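PDB 1JGS: multiple antibiotic resistance protein MarR, which represses transcription of the marRAB operon by binding its marO operator, and so controls genes for antibiotic resistance and oxidative stress. Local coordinates for residues G9-I12 with H13-N16; K18-R21 with L22-E25. All coordinates share one frame; numbering follows the deposited sequence.

Contact 1. Residues G9-I12 with H13-N16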
loop_
_atom_site.group_PDB
_atom_site.type_symbol
_atom_site.label_atom_id
_atom_site.label_comp_id
_atom_site.label_asym_id
_atom_site.label_seq_id
_atom_site.Cartn_x
_atom_site.Cartn_y
_atom_site.Cartn_z
ATOM N N GLY A 9 -6.195 -12.771 2.205
ATOM C CA GLY A 9 -5.228 -11.896 1.559
ATOM C C GLY A 9 -5.843 -10.872 0.622
ATOM O O GLY A 9 -5.573 -9.676 0.740
ATOM N N ARG A 10 -6.664 -11.332 -0.317
ATOM C CA ARG A 10 -7.302 -10.420 -1.260
ATOM C C ARG A 10 -8.288 -9.493 -0.552
ATOM O O ARG A 10 -8.400 -8.320 -0.906
ATOM C CB ARG A 10 -8.021 -11.203 -2.361
ATOM C CG ARG A 10 -7.105 -11.740 -3.454
ATOM C CD ARG A 10 -7.863 -12.703 -4.362
ATOM N NE ARG A 10 -9.064 -12.098 -4.941
ATOM C CZ ARG A 10 -10.058 -12.789 -5.495
ATOM N NH1 ARG A 10 -10.001 -14.115 -5.547
ATOM N NH2 ARG A 10 -11.110 -12.157 -5.998
ATOM N N LEU A 11 -9.005 -10.010 0.448
ATOM C CA LEU A 11 -9.958 -9.178 1.172
ATOM C C LEU A 11 -9.227 -8.046 1.894
ATOM O O LEU A 11 -9.678 -6.906 1.870
ATOM C CB LEU A 11 -10.769 -10.006 2.178
ATOM C CG LEU A 11 -11.844 -10.943 1.612
ATOM C CD1 LEU A 11 -12.534 -11.710 2.744
ATOM C CD2 LEU A 11 -12.855 -10.126 0.837
ATOM N N ILE A 12 -8.117 -8.372 2.551
ATOM C CA ILE A 12 -7.318 -7.368 3.253
ATOM C C ILE A 12 -6.870 -6.332 2.217
ATOM O O ILE A 12 -6.845 -5.130 2.492
ATOM C CB ILE A 12 -6.056 -7.989 3.898
ATOM C CG1 ILE A 12 -6.455 -8.912 5.051
ATOM C CG2 ILE A 12 -5.148 -6.898 4.428
ATOM C CD1 ILE A 12 -5.267 -9.645 5.675
ATOM N N HIS A 13 -6.527 -6.814 1.026
ATOM C CA HIS A 13 -6.084 -5.954 -0.059
ATOM C C HIS A 13 -7.210 -5.001 -0.413
ATOM O O HIS A 13 -7.106 -3.789 -0.211
ATOM C CB HIS A 13 -5.717 -6.808 -1.270
ATOM C CG HIS A 13 -5.342 -6.021 -2.485
ATOM N ND1 HIS A 13 -4.331 -5.085 -2.486
ATOM C CD2 HIS A 13 -5.816 -6.062 -3.753
ATOM C CE1 HIS A 13 -4.197 -4.584 -3.701
ATOM N NE2 HIS A 13 -5.085 -5.161 -4.490
ATOM N N MET A 14 -8.290 -5.568 -0.936
ATOM C CA MET A 14 -9.469 -4.802 -1.325
ATOM C C MET A 14 -9.873 -3.773 -0.279
ATOM O O MET A 14 -10.277 -2.674 -0.629
ATOM C CB MET A 14 -10.654 -5.740 -1.562
ATOM C CG MET A 14 -10.553 -6.616 -2.794
ATOM S SD MET A 14 -11.905 -7.827 -2.838
ATOM C CE MET A 14 -13.302 -6.778 -3.330
ATOM N N VAL A 15 -9.788 -4.135 1.000
ATOM C CA VAL A 15 -10.164 -3.223 2.079
ATOM C C VAL A 15 -9.156 -2.091 2.280
ATOM O O VAL A 15 -9.536 -0.949 2.597
ATOM C CB VAL A 15 -10.330 -3.962 3.424
ATOM C CG1 VAL A 15 -10.695 -2.960 4.511
ATOM C CG2 VAL A 15 -11.430 -5.039 3.307
ATOM N N ASN A 16 -7.874 -2.407 2.118
ATOM C CA ASN A 16 -6.850 -1.388 2.276
ATOM C C ASN A 16 -7.061 -0.449 1.108
ATOM O O ASN A 16 -6.983 0.776 1.251
ATOM C CB ASN A 16 -5.444 -1.985 2.208
ATOM C CG ASN A 16 -4.384 -1.001 2.667
ATOM O OD1 ASN A 16 -4.377 -0.581 3.824
ATOM N ND2 ASN A 16 -3.486 -0.622 1.760
#
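Leu11 and Met14 meet through their outer atoms, Leu11 CD2 resting 4.4 Å from Met14 SD on one flank of the helix. The methionine chain reaches that branch because CG lies anti to its carbonyl carbon (chi1 -70°), which sends it back toward the preceding turn; on the way CG passes 3.3 Å from Arg10 O. That same oxygen takes the straightest bond of the group, from Met14 N at 2.8 Å with an N-H...O angle of 167°. Three further i to i+4 bonds run beside it, His13 N to Gly9 O, Val15 N to Leu11 O and Asn16 N to Ile12 O. The beta-branched Val15 packs by its root against its own acceptor, Val15 CB lying 3.4 Å from Leu11 O. Around His13 the contact is made by the root of the side chain, CB lying 3.1 Å from Arg10 O, while CG stands anti to the backbone N (chi1 176°) and the imidazole leads away from the earlier turn; a polar ring suits this exposed flank. Outward from this shell lies the second subunit. Its Val15 packs on Ile12, its Glu130 on Leu11 and its Leu137 on Met14, while Asn16 meets Asn16 of that subunit. Branched apolar residues and a flexible thioether therefore fill the dimer side, with Arg10 and His13 on the exposed part. Such a two-sided helix near the N-terminus, packed against its partner chain, is typical of the dimerization region of MarR-family repressors.

Contact 2. Residues K18-R21 with L22-E25; sequences KKDR and LLNE
Helix 8-27 carries a charged pair one turn apart on its outer surface, Arg21 with Glu25, in the i to i+4 spacing that favours salt bridges along a helix. The two side chains lie next to each other and point the same way. Arg21 is extended, its CG anti to the backbone N, which carries NE alongside Glu25, and NE donates to Glu25 OE2 at 3.3 Å. The bond is somewhat bent, with an N-H...O angle of 142°, and the oxygen sits 26° out of the guanidinium plane; since the guanidinium and carboxylate planes are also 49° apart, one oxygen is engaged through NE instead of a flat paired grip. Long, flexible, charged residues suit this exposed face. On another flank Lys18 and Leu22 meet at an oblique crossing, through the aliphatic part of the lysine: Lys18 CE is 4.1 Å from Leu22 CD1. The ammonium is used elsewhere, NZ bonding to Leu137 O of the second subunit, so one lysine supplies both an apolar stem and a polar tip. Leu22 CG also comes within 3.3 Å of Lys18 O, the carbonyl that accepts Leu22 N at 2.9 Å. Backbone bonds from Leu23 N to Lys19 O, Asn24 N to Asp20 O and Glu25 N to Arg21 O complete the turn. Leu22 and Leu23 carry their apolar branches to helix 96-118, touching Leu113 and Val109 respectively, and Leu23 also reaches Lys38 of helix 34-46. With Arg21 and Glu25 on the exposed face and Leu22 and Leu23 against helix 96-118, the helix is amphipathic, joining the helical dimer region to the winged helix-turn-helix domain characteristic of the MarR family.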
loop_
_atom_site.group_PDB
_atom_site.type_symbol
_atom_site.label_atom_id
_atom_site.label_comp_id
_atom_site.label_asym_id
_atom_site.label_seq_id
_atom_site.Cartn_x
_atom_site.Cartn_y
_atom_site.Cartn_z
ATOM N N LYS A 18 -9.836 0.277 -0.554
ATOM C CA LYS A 18 -10.948 1.143 -0.188
ATOM C C LYS A 18 -10.497 2.237 0.768
ATOM O O LYS A 18 -10.764 3.414 0.548
ATOM C CB LYS A 18 -12.070 0.336 0.474
ATOM C CG LYS A 18 -13.297 1.180 0.783
ATOM C CD LYS A 18 -14.239 0.503 1.758
ATOM C CE LYS A 18 -15.478 1.364 2.042
ATOM N NZ LYS A 18 -16.639 1.036 1.157
ATOM N N LYS A 19 -9.818 1.827 1.830
ATOM C CA LYS A 19 -9.327 2.746 2.852
ATOM C C LYS A 19 -8.522 3.903 2.262
ATOM O O LYS A 19 -8.658 5.051 2.693
ATOM C CB LYS A 19 -8.479 1.972 3.869
ATOM C CG LYS A 19 -8.025 2.772 5.079
ATOM C CD LYS A 19 -6.604 3.287 4.917
ATOM C CE LYS A 19 -6.110 3.933 6.206
ATOM N NZ LYS A 19 -4.673 4.322 6.141
ATOM N N ASP A 20 -7.690 3.606 1.271
ATOM C CA ASP A 20 -6.885 4.655 0.669
ATOM C C ASP A 20 -7.749 5.544 -0.202
ATOM O O ASP A 20 -7.574 6.767 -0.215
ATOM C CB ASP A 20 -5.729 4.063 -0.145
ATOM C CG ASP A 20 -4.621 3.499 0.738
ATOM O OD1 ASP A 20 -4.380 4.055 1.836
ATOM O OD2 ASP A 20 -3.980 2.506 0.327
ATOM N N ARG A 21 -8.690 4.930 -0.914
ATOM C CA ARG A 21 -9.595 5.671 -1.789
ATOM C C ARG A 21 -10.358 6.713 -0.987
ATOM O O ARG A 21 -10.587 7.825 -1.455
ATOM C CB ARG A 21 -10.589 4.728 -2.473
ATOM C CG ARG A 21 -11.651 5.464 -3.269
ATOM C CD ARG A 21 -12.617 4.523 -3.957
ATOM N NE ARG A 21 -13.726 5.261 -4.556
ATOM C CZ ARG A 21 -14.736 4.699 -5.214
ATOM N NH1 ARG A 21 -14.781 3.381 -5.363
ATOM N NH2 ARG A 21 -15.702 5.455 -5.726
ATOM N N LEU A 22 -10.757 6.344 0.223
ATOM C CA LEU A 22 -11.480 7.266 1.077
ATOM C C LEU A 22 -10.528 8.381 1.496
ATOM O O LEU A 22 -10.901 9.554 1.527
ATOM C CB LEU A 22 -12.023 6.534 2.311
ATOM C CG LEU A 22 -13.016 5.410 1.997
ATOM C CD1 LEU A 22 -13.589 4.835 3.282
ATOM C CD2 LEU A 22 -14.136 5.957 1.137
ATOM N N LEU A 23 -9.297 7.997 1.811
ATOM C CA LEU A 23 -8.267 8.936 2.224
ATOM C C LEU A 23 -8.102 10.012 1.144
ATOM O O LEU A 23 -8.222 11.206 1.430
ATOM C CB LEU A 23 -6.953 8.188 2.435
ATOM C CG LEU A 23 -5.763 9.005 2.921
ATOM C CD1 LEU A 23 -6.117 9.686 4.233
ATOM C CD2 LEU A 23 -4.560 8.099 3.085
ATOM N N ASN A 24 -7.829 9.594 -0.095
ATOM C CA ASN A 24 -7.692 10.550 -1.187
ATOM C C ASN A 24 -8.926 11.458 -1.240
ATOM O O ASN A 24 -8.803 12.675 -1.411
ATOM C CB ASN A 24 -7.541 9.845 -2.547
ATOM C CG ASN A 24 -6.150 9.264 -2.760
ATOM O OD1 ASN A 24 -5.894 8.101 -2.442
ATOM N ND2 ASN A 24 -5.242 10.080 -3.297
ATOM N N GLU A 25 -10.111 10.864 -1.091
ATOM C CA GLU A 25 -11.362 11.628 -1.133
ATOM C C GLU A 25 -11.478 12.670 -0.024
ATOM O O GLU A 25 -12.037 13.743 -0.234
ATOM C CB GLU A 25 -12.575 10.689 -1.088
ATOM C CG GLU A 25 -12.923 10.074 -2.440
ATOM C CD GLU A 25 -14.172 9.196 -2.399
ATOM O OE1 GLU A 25 -15.219 9.670 -1.902
ATOM O OE2 GLU A 25 -14.107 8.038 -2.872
#

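Contacts 1 and 2 are successive parts of helix 8-27, their centres about 13 Å apart, with a single residue between them and no further touch. Their surroundings differ. Contact 1 lies near the start of the helix, about 17 Å from the centre of the chain, where the second subunit supplies the packing; contact 2 lies about 11 Å from that centre and turns mainly to helices 96-118 and 34-46 of its own chain. The C-terminal end of the partner chain spans both: its Leu137 packs on Met14 and, through its backbone O, accepts a hydrogen bond from Lys18 NZ. One of the two bound salicylates lies about 8 Å from the side chain of Asn24 in contact 2, which touches Ala34 at the start of helix 34-46 of its own chain.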